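Local coordinates for SusD homolog (Bacteroides thetaiotaomicron VPI-5482, PDB 3IV0), which probably binds glycans at the bacterial outer membrane for uptake, although its own ligand is not established, at residues M38-F43 / W92-T97; L27-S32 / Q100-L105; K196-S201 / E267-I272; D62-Y67 / N78-D83; K283-V288 / I355-G360. All blocks are in the same frame, centred on the assembly; numbering follows the deposited sequence. Where two conformers were deposited one is given.

Contact 1: M38-F43 / W92-T97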
# COMPACT_ATOMS: atom_id res chain seq x y z
N MSE A 38 9.35 4.88 -0.49
CA MSE A 38 10.31 3.97 -1.16
C MSE A 38 11.73 4.45 -1.30
O MSE A 38 12.63 3.61 -1.32
CB MSE A 38 9.79 3.60 -2.57
CG MSE A 38 8.41 2.93 -2.64
SE MSE A 38 8.29 1.21 -1.74
CE MSE A 38 9.58 0.27 -2.83
N SER A 39 11.93 5.74 -1.59
CA SER A 39 13.23 6.19 -2.07
C SER A 39 14.09 6.85 -1.02
O SER A 39 15.31 6.80 -1.16
CB SER A 39 13.08 7.05 -3.32
OG SER A 39 12.62 6.27 -4.41
N GLN A 40 13.49 7.46 -0.00
CA GLN A 40 14.26 8.05 1.09
C GLN A 40 14.04 7.31 2.41
O GLN A 40 14.74 7.60 3.37
CB GLN A 40 13.93 9.55 1.24
CG GLN A 40 14.42 10.41 0.04
CD GLN A 40 14.09 11.95 0.11
OE1 GLN A 40 13.15 12.40 0.77
NE2 GLN A 40 14.88 12.74 -0.62
N ARG A 41 12.99 6.47 2.47
CA ARG A 41 12.63 5.64 3.65
C ARG A 41 12.06 4.32 3.15
O ARG A 41 11.33 4.30 2.16
CB ARG A 41 11.52 6.27 4.50
CG ARG A 41 11.86 7.51 5.22
CD ARG A 41 11.64 8.76 4.35
NE ARG A 41 12.12 9.98 5.00
CZ ARG A 41 11.42 10.66 5.91
NH1 ARG A 41 10.21 10.24 6.26
NH2 ARG A 41 11.92 11.75 6.49
N PRO A 42 12.34 3.20 3.85
CA PRO A 42 11.62 1.96 3.55
C PRO A 42 10.27 1.88 4.27
O PRO A 42 9.93 0.88 4.89
CB PRO A 42 12.59 0.91 4.04
CG PRO A 42 13.21 1.54 5.23
CD PRO A 42 13.35 2.99 4.89
N PHE A 43 9.53 2.96 4.18
CA PHE A 43 8.27 3.11 4.92
C PHE A 43 7.26 2.05 4.58
O PHE A 43 6.70 1.43 5.47
CB PHE A 43 7.69 4.51 4.64
CG PHE A 43 6.29 4.74 5.14
CD1 PHE A 43 5.20 4.32 4.39
CD2 PHE A 43 6.06 5.38 6.33
CE1 PHE A 43 3.91 4.54 4.84
CE2 PHE A 43 4.77 5.65 6.77
CZ PHE A 43 3.70 5.19 6.03
N TRP A 92 6.72 12.31 9.48
CA TRP A 92 5.76 12.54 8.41
C TRP A 92 6.10 13.70 7.50
O TRP A 92 5.34 14.04 6.59
CB TRP A 92 4.33 12.66 8.99
CG TRP A 92 4.15 13.68 10.06
CD1 TRP A 92 4.78 14.89 10.17
CD2 TRP A 92 3.31 13.55 11.19
NE1 TRP A 92 4.34 15.53 11.28
CE2 TRP A 92 3.43 14.75 11.94
CE3 TRP A 92 2.41 12.57 11.62
CZ2 TRP A 92 2.75 14.95 13.12
CZ3 TRP A 92 1.72 12.77 12.81
CH2 TRP A 92 1.89 13.96 13.54
N ASP A 93 7.29 14.28 7.67
CA ASP A 93 7.70 15.47 6.91
C ASP A 93 7.62 15.32 5.40
O ASP A 93 7.15 16.25 4.73
CB ASP A 93 9.13 15.95 7.32
CG ASP A 93 10.23 14.93 7.04
OD1 ASP A 93 9.98 13.71 7.15
OD2 ASP A 93 11.38 15.34 6.71
N VAL A 94 8.07 14.21 4.84
CA VAL A 94 8.08 14.10 3.39
C VAL A 94 6.68 13.94 2.83
O VAL A 94 6.35 14.53 1.81
CB VAL A 94 9.00 12.98 2.93
CG1 VAL A 94 9.02 12.92 1.38
CG2 VAL A 94 10.42 13.20 3.49
N PHE A 95 5.81 13.21 3.52
CA PHE A 95 4.40 13.18 3.11
C PHE A 95 3.80 14.58 3.16
O PHE A 95 3.02 14.95 2.26
CB PHE A 95 3.57 12.26 4.03
CG PHE A 95 3.84 10.80 3.84
CD1 PHE A 95 3.37 10.14 2.70
CD2 PHE A 95 4.50 10.05 4.80
CE1 PHE A 95 3.60 8.79 2.55
CE2 PHE A 95 4.72 8.71 4.62
CZ PHE A 95 4.25 8.10 3.53
N TYR A 96 4.12 15.37 4.20
CA TYR A 96 3.58 16.73 4.22
C TYR A 96 4.17 17.64 3.13
O TYR A 96 3.49 18.58 2.70
CB TYR A 96 3.70 17.38 5.61
CG TYR A 96 2.58 16.96 6.53
CD1 TYR A 96 1.29 17.43 6.35
CD2 TYR A 96 2.79 16.04 7.52
CE1 TYR A 96 0.28 17.01 7.14
CE2 TYR A 96 1.78 15.62 8.32
CZ TYR A 96 0.54 16.11 8.14
OH TYR A 96 -0.46 15.64 8.97
N THR A 97 5.36 17.35 2.64
CA THR A 97 5.86 18.07 1.46
C THR A 97 4.92 17.82 0.28
O THR A 97 4.56 18.76 -0.43
CB THR A 97 7.30 17.66 1.12
OG1 THR A 97 8.16 17.93 2.22
CG2 THR A 97 7.84 18.41 -0.14
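Helix 19-39 ends within residues 38-43, and the chain turns through an inverse gamma turn centred on Pro42, facing the first turn of helix 93-108 with Gln40 CA 8.9 Å from Val94 CA. Two layers of side chains cross the gap. In the outer one Arg41, bent at its second torsion (chi2 87°), sends NH2 to Asp93 OD1 at 2.8 Å, a salt bridge that uses the syn lone pair of the carboxylate although the oxygen lies out of the guanidinium plane. NH1 of the same group bonds to Gln91 O, so the head is held at two nitrogens. Val94 meets it tip to tip: CG2 sits over the centre of one guanidinium face, 3.6 Å from Arg41 CZ. Deeper in, Phe43 lays its ring face beneath the edge of Phe95 in an edge-to-face pair, centroids 4.9 Å apart and planes at 68°. Phe43 CE2 and Phe95 CE2 approach to 3.7 Å, while Phe137 and Ala141 of helix 117-142 also touch the Phe43 ring. An alanine at Phe43 would take away the face on which the Phe95 edge rests, and would probably loosen the packing against helix 117-142. With Asp93 in the opening turn of its helix and Arg41 alongside, the carboxylate is likely to stay ionised, so a charged pair borders an aromatic core.

Contact 2: L27-S32 / Q100-L105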
# COMPACT_ATOMS: atom_id res chain seq x y z
N LEU A 27 4.40 16.59 -11.00
CA LEU A 27 5.23 15.44 -10.88
C LEU A 27 6.13 15.49 -9.64
O LEU A 27 6.51 14.45 -9.14
CB LEU A 27 6.04 15.22 -12.16
CG LEU A 27 5.24 14.64 -13.32
CD1 LEU A 27 6.09 14.76 -14.59
CD2 LEU A 27 4.88 13.20 -13.10
N SER A 28 6.44 16.68 -9.12
CA SER A 28 7.21 16.79 -7.90
C SER A 28 6.39 16.29 -6.70
O SER A 28 6.98 15.90 -5.70
CB SER A 28 7.68 18.25 -7.68
OG SER A 28 6.66 19.08 -7.16
N ILE A 29 5.06 16.31 -6.80
CA ILE A 29 4.18 15.77 -5.74
C ILE A 29 4.34 14.26 -5.74
O ILE A 29 4.57 13.66 -4.68
CB ILE A 29 2.73 16.22 -5.92
CG1 ILE A 29 2.58 17.76 -5.82
CG2 ILE A 29 1.81 15.48 -4.90
CD1 ILE A 29 1.24 18.31 -6.33
N TYR A 30 4.22 13.63 -6.89
CA TYR A 30 4.47 12.20 -7.03
C TYR A 30 5.87 11.84 -6.55
O TYR A 30 6.07 10.85 -5.85
CB TYR A 30 4.30 11.76 -8.46
CG TYR A 30 2.90 11.67 -8.97
CD1 TYR A 30 2.17 10.52 -8.83
CD2 TYR A 30 2.29 12.73 -9.64
CE1 TYR A 30 0.90 10.37 -9.32
CE2 TYR A 30 1.02 12.61 -10.14
CZ TYR A 30 0.30 11.45 -9.98
OH TYR A 30 -0.95 11.32 -10.50
N ASN A 31 6.86 12.67 -6.87
CA ASN A 31 8.22 12.42 -6.40
C ASN A 31 8.34 12.41 -4.89
O ASN A 31 9.01 11.55 -4.33
CB ASN A 31 9.18 13.44 -7.04
CG ASN A 31 10.62 13.15 -6.75
OD1 ASN A 31 11.12 12.11 -7.17
ND2 ASN A 31 11.29 14.03 -6.01
N SER A 32 7.71 13.37 -4.24
CA SER A 32 7.73 13.40 -2.79
C SER A 32 7.04 12.18 -2.19
O SER A 32 7.56 11.63 -1.22
CB SER A 32 7.12 14.68 -2.21
OG SER A 32 7.96 15.81 -2.52
N GLN A 100 1.54 19.65 1.04
CA GLN A 100 1.64 21.10 0.89
C GLN A 100 1.80 21.50 -0.57
O GLN A 100 1.25 22.52 -1.00
CB GLN A 100 2.77 21.67 1.76
CG GLN A 100 3.17 23.12 1.44
CD GLN A 100 2.09 24.15 1.79
OE1 GLN A 100 1.26 24.53 0.95
NE2 GLN A 100 2.14 24.64 3.02
N ASP A 101 2.55 20.75 -1.37
CA ASP A 101 2.65 21.04 -2.80
C ASP A 101 1.32 20.81 -3.51
O ASP A 101 0.95 21.59 -4.42
CB ASP A 101 3.82 20.32 -3.43
CG ASP A 101 5.15 20.92 -2.98
OD1 ASP A 101 5.17 22.07 -2.46
OD2 ASP A 101 6.19 20.26 -3.13
N ALA A 102 0.56 19.79 -3.13
CA ALA A 102 -0.78 19.63 -3.67
C ALA A 102 -1.63 20.84 -3.34
O ALA A 102 -2.36 21.33 -4.19
CB ALA A 102 -1.47 18.32 -3.14
N ASN A 103 -1.57 21.29 -2.09
CA ASN A 103 -2.32 22.47 -1.69
C ASN A 103 -1.94 23.68 -2.54
O ASN A 103 -2.82 24.45 -2.96
CB ASN A 103 -2.10 22.76 -0.20
CG ASN A 103 -2.72 21.71 0.73
OD1 ASN A 103 -3.61 20.96 0.33
ND2 ASN A 103 -2.29 21.70 1.97
N ILE A 104 -0.65 23.85 -2.79
CA ILE A 104 -0.18 24.94 -3.63
C ILE A 104 -0.70 24.83 -5.03
O ILE A 104 -1.23 25.79 -5.59
CB ILE A 104 1.35 25.04 -3.61
CG1 ILE A 104 1.84 25.51 -2.24
CG2 ILE A 104 1.86 25.97 -4.75
CD1 ILE A 104 3.27 25.28 -1.95
N LEU A 105 -0.55 23.68 -5.66
CA LEU A 105 -1.06 23.52 -7.03
C LEU A 105 -2.54 23.86 -7.08
O LEU A 105 -3.01 24.56 -8.00
CB LEU A 105 -0.78 22.09 -7.55
CG LEU A 105 -1.25 21.81 -8.99
CD1 LEU A 105 -0.43 20.71 -9.68
CD2 LEU A 105 -2.70 21.40 -9.05
O HOH W 1 6.27 17.64 -3.41
O HOH W 2 7.94 21.00 -5.45
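Water 1, wedged between the two helices, is the best-held polar atom here, gripped by three bonds. It donates to Asp101 OD2 at 2.6 Å and to the carbonyl oxygen Ser28 O, and it accepts from Ser32 OG, also at 2.6 Å. A second water donates to the same carboxylate oxygen, 3.0 Å from Asp101 OD2, and to Ser28 OG, whose hydroxyl is bonded in turn to Phe25 O one turn back. Asp101 OD2 thus takes two water protons, and no direct hydrogen bond joins the segments; the negative charge is probably eased by this small solvent network. Beside the waters lies an apolar layer built around Ile29. Its CG1 is beside the backbone N (chi1 -63°) and the chain is extended beyond it, so that CG1 passes Asp101 CB at 3.7 Å, the two side chains sliding past each other in opposite directions. The tip, Ile29 CD1, settles on the neighbouring helix backbone, 3.6 Å from Ala102 N, with Ala102 CB at 4.2 Å from the same methyl. Leu105 CD1 closes the end of this layer, 4.4 Å from Ile29 CD1. Met130 of helix 117-142 also touches Ile29, adding a third helix to the packing. The axes of 27-32 and 100-105 pass 9.5 Å apart at 166°, nearly antiparallel, an arrangement consistent with the TPR-like helical scaffold of SusD-family proteins.

Contact 3: K196-S201 / E267-I272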
# COMPACT_ATOMS: atom_id res chain seq x y z
N LYS A 196 1.03 5.16 -17.63
CA LYS A 196 0.25 3.99 -17.31
C LYS A 196 0.66 3.41 -15.95
O LYS A 196 1.80 3.00 -15.76
CB LYS A 196 0.39 2.93 -18.39
CG LYS A 196 -0.63 1.82 -18.30
CD LYS A 196 -0.52 0.97 -19.59
CE LYS A 196 -1.74 0.19 -19.81
NZ LYS A 196 -1.89 -0.67 -18.70
N GLY A 197 -0.30 3.39 -15.03
CA GLY A 197 -0.10 2.87 -13.66
C GLY A 197 0.45 3.87 -12.66
O GLY A 197 0.13 3.82 -11.48
N ILE A 198 1.23 4.83 -13.14
CA ILE A 198 2.00 5.73 -12.33
C ILE A 198 1.48 7.17 -12.27
O ILE A 198 2.01 7.99 -11.53
CB ILE A 198 3.49 5.71 -12.74
CG1 ILE A 198 3.68 6.15 -14.20
CG2 ILE A 198 4.09 4.29 -12.52
CD1 ILE A 198 5.19 6.31 -14.54
N ARG A 199 0.43 7.45 -13.04
CA ARG A 199 -0.34 8.67 -12.90
C ARG A 199 -1.75 8.25 -12.50
O ARG A 199 -2.27 7.26 -13.01
CB ARG A 199 -0.35 9.44 -14.24
CG ARG A 199 1.03 9.96 -14.66
CD ARG A 199 1.50 11.17 -13.86
NE ARG A 199 0.74 12.38 -14.15
CZ ARG A 199 0.99 13.21 -15.16
NH1 ARG A 199 2.01 13.03 -15.97
NH2 ARG A 199 0.18 14.25 -15.31
N ALA A 200 -2.34 8.97 -11.57
CA ALA A 200 -3.65 8.59 -11.08
C ALA A 200 -4.68 8.44 -12.20
O ALA A 200 -4.82 9.33 -13.05
CB ALA A 200 -4.16 9.65 -10.05
N SER A 201 -5.43 7.34 -12.17
CA SER A 201 -6.54 7.07 -13.06
C SER A 201 -7.82 6.99 -12.23
O SER A 201 -7.80 7.06 -10.99
CB SER A 201 -6.35 5.75 -13.77
OG SER A 201 -6.52 4.65 -12.85
N GLU A 267 0.49 2.74 -8.88
CA GLU A 267 1.87 2.29 -8.74
C GLU A 267 2.78 3.47 -8.51
O GLU A 267 2.51 4.56 -9.01
CB GLU A 267 2.30 1.52 -10.01
CG GLU A 267 1.29 0.50 -10.46
CD GLU A 267 1.61 -0.15 -11.79
OE1 GLU A 267 2.64 0.18 -12.41
OE2 GLU A 267 0.78 -0.98 -12.21
N ILE A 268 3.84 3.24 -7.75
CA ILE A 268 4.92 4.19 -7.56
C ILE A 268 6.00 3.84 -8.56
O ILE A 268 6.44 2.70 -8.64
CB ILE A 268 5.48 4.10 -6.11
CG1 ILE A 268 4.40 4.39 -5.06
CG2 ILE A 268 6.65 5.09 -5.91
CD1 ILE A 268 4.70 3.85 -3.64
N ALA A 269 6.44 4.81 -9.37
CA ALA A 269 7.33 4.56 -10.47
C ALA A 269 8.77 4.34 -10.03
O ALA A 269 9.31 5.12 -9.25
CB ALA A 269 7.27 5.77 -11.45
N GLN A 270 9.37 3.26 -10.53
CA GLN A 270 10.81 3.10 -10.51
C GLN A 270 11.31 3.18 -11.94
O GLN A 270 10.68 2.68 -12.86
CB GLN A 270 11.23 1.74 -9.90
CG GLN A 270 12.54 1.83 -9.15
CD GLN A 270 13.04 0.53 -8.57
OE1 GLN A 270 12.48 -0.56 -8.78
NE2 GLN A 270 14.08 0.64 -7.82
N ASN A 271 12.45 3.81 -12.11
CA ASN A 271 13.07 3.89 -13.43
C ASN A 271 14.59 3.95 -13.24
O ASN A 271 15.18 5.04 -13.11
CB ASN A 271 12.49 5.04 -14.24
CG ASN A 271 12.88 4.98 -15.69
OD1 ASN A 271 13.93 4.44 -16.02
ND2 ASN A 271 12.02 5.47 -16.58
N ILE A 272 15.19 2.77 -13.20
CA ILE A 272 16.63 2.60 -13.06
C ILE A 272 17.41 3.42 -14.07
O ILE A 272 18.40 4.06 -13.72
CB ILE A 272 17.04 1.13 -13.30
CG1 ILE A 272 16.88 0.31 -12.04
CG2 ILE A 272 18.50 1.05 -13.77
CD1 ILE A 272 17.40 -1.11 -12.23
O HOH W 3 3.14 7.25 -9.14
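Strand 264-268, which pairs antiparallel with strand 362-366, is met near its end by the loop 196-201 leading into helix 202-219. One direct bond joins the two backbones: Glu267 N donates to Gly197 O at 2.8 Å, rather bent at 130°, with the donor lying above the carbonyl plane. Next to it Ile198 CA points its hydrogen almost straight at Glu267 O, 3.6 Å away. That same carbonyl also accepts from water 3, which donates to Ile198 O at 2.7 Å and to Glu267 O at 2.8 Å and so bridges the segments. Gly197 has a positive phi (86°), and a beta carbon there would run into Glu267 OE1, so both conformation and crowding suit a residue without a side chain. The extended Glu267 side chain lies alongside this glycine, and its OE1 is taken up by Gly260 N and Asn361 ND2. Beyond the polar part, Ile198 CG2 rests on Ala269 CB at 3.7 Å, with Ile198 CD1 touching the same methyl at 3.8 Å. The specific bonding is thus carried by backbone groups and one water, while the carboxylate reaches to two other loops, at Gly260 and Asn361, and the aliphatic contact lies to one side.

Contact 4: D62-Y67 / N78-D83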
# COMPACT_ATOMS: atom_id res chain seq x y z
N ASP A 62 20.69 -7.46 12.41
CA ASP A 62 19.64 -6.66 11.72
C ASP A 62 18.44 -6.57 12.64
O ASP A 62 17.39 -7.23 12.45
CB ASP A 62 19.28 -7.31 10.39
CG ASP A 62 20.44 -7.32 9.41
OD1 ASP A 62 21.16 -6.29 9.34
OD2 ASP A 62 20.60 -8.30 8.68
N LYS A 63 18.60 -5.77 13.68
CA LYS A 63 17.73 -5.83 14.84
C LYS A 63 16.31 -5.39 14.52
O LYS A 63 15.35 -5.85 15.13
CB LYS A 63 18.31 -4.95 15.94
CG LYS A 63 19.57 -5.56 16.55
CD LYS A 63 20.13 -4.65 17.62
CE LYS A 63 21.28 -5.35 18.33
NZ LYS A 63 22.02 -4.45 19.25
N TYR A 64 16.17 -4.52 13.52
CA TYR A 64 14.86 -3.98 13.15
C TYR A 64 13.88 -5.06 12.69
O TYR A 64 12.68 -4.89 12.87
CB TYR A 64 14.98 -2.89 12.10
CG TYR A 64 15.55 -3.30 10.78
CD1 TYR A 64 14.75 -3.75 9.76
CD2 TYR A 64 16.93 -3.21 10.54
CE1 TYR A 64 15.26 -4.13 8.54
CE2 TYR A 64 17.46 -3.60 9.32
CZ TYR A 64 16.62 -4.05 8.32
OH TYR A 64 17.13 -4.38 7.10
N VAL A 65 14.38 -6.19 12.16
CA VAL A 65 13.49 -7.24 11.73
C VAL A 65 12.67 -7.77 12.90
O VAL A 65 11.45 -7.85 12.82
CB VAL A 65 14.24 -8.39 11.04
CG1 VAL A 65 13.26 -9.53 10.73
CG2 VAL A 65 14.92 -7.85 9.77
N ALA A 66 13.34 -8.21 13.96
CA ALA A 66 12.62 -8.66 15.16
C ALA A 66 11.79 -7.57 15.79
O ALA A 66 10.69 -7.83 16.25
CB ALA A 66 13.60 -9.25 16.23
N TYR A 67 12.31 -6.34 15.89
CA TYR A 67 11.49 -5.28 16.44
C TYR A 67 10.17 -5.14 15.68
O TYR A 67 9.08 -5.04 16.30
CB TYR A 67 12.23 -3.96 16.44
CG TYR A 67 13.49 -3.91 17.29
CD1 TYR A 67 13.64 -4.65 18.46
CD2 TYR A 67 14.51 -3.06 16.94
CE1 TYR A 67 14.81 -4.55 19.22
CE2 TYR A 67 15.65 -2.94 17.69
CZ TYR A 67 15.79 -3.69 18.81
OH TYR A 67 16.95 -3.54 19.54
N ASN A 78 14.64 3.63 19.97
CA ASN A 78 15.89 3.73 20.71
C ASN A 78 17.12 3.21 19.92
O ASN A 78 18.19 3.81 20.02
CB ASN A 78 15.74 3.00 22.06
CG ASN A 78 16.92 3.23 22.99
OD1 ASN A 78 17.66 2.29 23.30
ND2 ASN A 78 17.10 4.46 23.44
N THR A 79 16.99 2.16 19.12
CA THR A 79 18.14 1.58 18.43
C THR A 79 18.49 2.36 17.16
O THR A 79 19.67 2.50 16.83
CB THR A 79 17.90 0.10 18.08
OG1 THR A 79 17.70 -0.65 19.29
CG2 THR A 79 19.04 -0.51 17.30
N TYR A 80 17.49 2.94 16.50
CA TYR A 80 17.67 3.66 15.24
C TYR A 80 16.97 5.01 15.31
O TYR A 80 15.97 5.25 14.64
CB TYR A 80 17.12 2.85 14.07
CG TYR A 80 17.60 1.44 13.95
CD1 TYR A 80 18.83 1.14 13.42
CD2 TYR A 80 16.79 0.37 14.36
CE1 TYR A 80 19.25 -0.18 13.28
CE2 TYR A 80 17.20 -0.92 14.23
CZ TYR A 80 18.43 -1.21 13.68
OH TYR A 80 18.82 -2.53 13.55
N PRO A 81 17.45 5.92 16.16
CA PRO A 81 16.63 7.08 16.47
C PRO A 81 16.33 8.06 15.34
O PRO A 81 15.31 8.72 15.40
CB PRO A 81 17.43 7.81 17.54
CG PRO A 81 18.74 7.15 17.63
CD PRO A 81 18.65 5.81 17.02
N ASP A 82 17.27 8.19 14.40
CA ASP A 82 17.17 9.26 13.39
C ASP A 82 17.22 8.78 11.93
O ASP A 82 16.87 9.57 11.00
CB ASP A 82 18.27 10.31 13.61
CG ASP A 82 18.06 11.12 14.85
OD1 ASP A 82 16.91 11.37 15.25
OD2 ASP A 82 19.07 11.58 15.43
N ASP A 83 17.59 7.53 11.71
CA ASP A 83 17.96 7.06 10.38
C ASP A 83 16.92 6.17 9.72
O ASP A 83 15.78 6.04 10.21
CB ASP A 83 19.38 6.47 10.37
CG ASP A 83 19.47 5.05 10.91
OD1 ASP A 83 18.45 4.32 10.99
OD2 ASP A 83 20.62 4.64 11.19
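The first turn of helix 63-69 faces the last residues of helix 73-79, with Lys63 CA 8.2 Å from Thr79 CA, and Tyr80 is the residue at which the second backbone leaves its helical path. Tyr80 bridges the gap: its ring reaches across until the hydroxyl lies at the start of helix 63-69. There Tyr80 OH accepts two weak hydrogen bonds, from Lys63 N and from Tyr64 N, each 3.3 Å away and both strongly bent. Lys63 CB comes to 3.4 Å from the same Tyr80 OH. Tyr64 holds its CG in the crowded position between backbone N and carbonyl carbon (chi1 63°), which swings its ring crosswise to Tyr80, so that the oxygen meets the ring edge in plane, 3.6 Å from Tyr64 CD2. Tyr64 CB also packs on Tyr80 CE2 at 3.7 Å. On one face of the Tyr80 ring, Thr79 CG2 sits over the centre. Tyr67 comes across Thr79 at about a right angle, with Tyr67 OH 3.0 Å from Thr79 OG1, an oxygen already bonded to Glu75 O. Tyr46 meets the Tyr64 ring with its plane nearly parallel. Amide hydrogens at a helix start lack intrahelical acceptors, so the phenol oxygen offers two of them a shared, if weak, acceptor, and the helix end would probably polarise that hydroxyl.

Contact 5: K283-V288 / I355-G360. With EDO (1,2-ethanediol), chain F.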
# COMPACT_ATOMS: atom_id res chain seq x y z
N LYS A 283 12.51 -2.24 -0.94
CA LYS A 283 11.90 -3.18 -1.87
C LYS A 283 11.80 -4.54 -1.19
O LYS A 283 12.82 -5.21 -0.95
CB LYS A 283 12.72 -3.27 -3.15
CG LYS A 283 12.67 -1.96 -3.93
CD LYS A 283 13.41 -2.02 -5.25
CE LYS A 283 14.87 -1.73 -5.08
NZ LYS A 283 15.55 -1.49 -6.41
N PHE A 284 10.58 -4.97 -0.94
CA PHE A 284 10.36 -6.27 -0.31
C PHE A 284 11.17 -7.36 -0.99
O PHE A 284 11.88 -8.16 -0.33
CB PHE A 284 8.86 -6.60 -0.40
CG PHE A 284 8.48 -7.97 0.13
CD1 PHE A 284 8.24 -8.14 1.47
CD2 PHE A 284 8.34 -9.05 -0.72
CE1 PHE A 284 7.85 -9.38 1.98
CE2 PHE A 284 7.95 -10.29 -0.20
CZ PHE A 284 7.74 -10.43 1.16
N SER A 285 11.12 -7.39 -2.31
CA SER A 285 11.82 -8.41 -3.07
C SER A 285 13.32 -8.49 -2.67
O SER A 285 13.89 -9.59 -2.55
CB SER A 285 11.66 -8.16 -4.56
OG SER A 285 12.15 -9.27 -5.32
N ASP A 286 13.97 -7.33 -2.51
CA ASP A 286 15.40 -7.30 -2.19
C ASP A 286 15.70 -7.72 -0.78
O ASP A 286 16.86 -7.94 -0.44
CB ASP A 286 16.02 -5.95 -2.54
CG ASP A 286 16.23 -5.77 -4.04
OD1 ASP A 286 16.35 -6.77 -4.78
OD2 ASP A 286 16.34 -4.60 -4.49
N ASN A 287 14.66 -7.83 0.05
CA ASN A 287 14.84 -8.28 1.40
C ASN A 287 14.60 -9.79 1.56
O ASN A 287 14.98 -10.36 2.59
CB ASN A 287 13.91 -7.49 2.35
CG ASN A 287 14.32 -6.03 2.48
OD1 ASN A 287 15.50 -5.68 2.44
ND2 ASN A 287 13.33 -5.17 2.66
N VAL A 288 13.96 -10.41 0.57
CA VAL A 288 13.59 -11.83 0.65
C VAL A 288 14.22 -12.64 -0.47
O VAL A 288 13.82 -13.78 -0.69
CB VAL A 288 12.06 -12.04 0.65
CG1 VAL A 288 11.48 -11.39 1.90
CG2 VAL A 288 11.44 -11.49 -0.60
N ILE A 355 23.07 -4.91 -8.17
CA ILE A 355 21.95 -5.71 -8.64
C ILE A 355 20.71 -5.46 -7.78
O ILE A 355 20.80 -5.42 -6.57
CB ILE A 355 22.28 -7.22 -8.59
CG1 ILE A 355 23.58 -7.53 -9.35
CG2 ILE A 355 21.15 -8.04 -9.17
CD1 ILE A 355 24.02 -8.96 -9.15
N THR A 356 19.56 -5.31 -8.45
CA THR A 356 18.29 -5.40 -7.74
C THR A 356 17.49 -6.56 -8.30
O THR A 356 17.51 -6.84 -9.50
CB THR A 356 17.45 -4.10 -7.83
OG1 THR A 356 16.20 -4.25 -7.13
CG2 THR A 356 17.15 -3.73 -9.25
N SER A 357 16.74 -7.19 -7.42
CA SER A 357 15.84 -8.24 -7.85
C SER A 357 14.52 -7.73 -8.37
O SER A 357 13.73 -8.51 -8.90
CB SER A 357 15.59 -9.25 -6.72
OG SER A 357 14.77 -8.67 -5.69
N ASN A 358 14.26 -6.44 -8.19
CA ASN A 358 13.00 -5.87 -8.63
C ASN A 358 13.16 -4.44 -9.13
O ASN A 358 13.09 -3.49 -8.36
CB ASN A 358 11.94 -5.97 -7.53
CG ASN A 358 10.57 -5.54 -8.03
OD1 ASN A 358 10.42 -5.20 -9.20
ND2 ASN A 358 9.56 -5.59 -7.16
N SER A 359 13.37 -4.30 -10.44
CA SER A 359 13.44 -3.02 -11.13
C SER A 359 12.07 -2.44 -11.43
O SER A 359 11.95 -1.34 -12.00
CB SER A 359 14.19 -3.21 -12.45
OG SER A 359 13.42 -4.02 -13.31
N GLY A 360 11.02 -3.11 -11.00
CA GLY A 360 9.66 -2.70 -11.31
C GLY A 360 9.13 -1.62 -10.42
O GLY A 360 9.72 -1.27 -9.40
C1 EDO F . 18.74 -5.75 -0.05
O1 EDO F . 19.56 -6.88 -0.17
C2 EDO F . 18.35 -5.28 1.35
O2 EDO F . 18.37 -6.33 2.30
O HOH W 4 9.45 -5.79 -4.14
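Thr356 OG1 stands anti to its backbone N (chi1 179°), Ser357 OG takes the crowded position between N and carbonyl carbon (chi1 71°), and Asp286 CG lies beside its own N (chi1 -75°), turning both carboxylate oxygens to the other segment. The frame is an ST turn at Thr356 followed by an Asx turn at Asn358, leading off the strand 354-356. Asp286 OD1 accepts from Ser357 N at 2.7 Å through its syn lone pair and from Ser357 OG at 2.6 Å, the hydroxyl coming from above the carboxylate plane. Asp286 OD2 accepts a hydrogen bond from Thr356 OG1 at 2.7 Å, again on the syn side. That threonine oxygen accepts from Lys283 NZ at 2.9 Å and from Asn358 N at 3.1 Å, the latter closing the ST turn. An alanine at Asp286 would remove the acceptor for Ser357 N and for the Thr356 and Ser357 hydroxyls, and would probably hold the turn less firmly. Outside this network, an ethanediol, probably from the crystallisation liquor, bonds weakly to Asp286 O and Asn287 OD1. Water 4 bridges the segments, accepting from Ser285 N at 2.9 Å and from Asn358 ND2 at 3.0 Å.

How the contacts relate
From the N terminus contacts 2, 1 and 4 nest: contact 2 opens at 27-32 and contact 1 at 38-43, contact 4 opens and closes between 62 and 83, then contact 1 closes at 92-97 and contact 2 at 100-105. Contacts 1 and 2 thereby join helices 19-39 and 93-108 twice, and meet where Val94 CG1 packs on Ser32 O. Contacts 3 and 5 follow in series, and no loops cross. Tyr30 OH probably hydrogen-bonds Ala200 N, tying contact 2 to contact 3, while Met38 touches both Ile268 and Lys283, linking helix 19-39 to strand 264-268 and to the start of helix 284-287. Contact 4 touches none of the others; its nearest atoms are about 5 Å from contact 5.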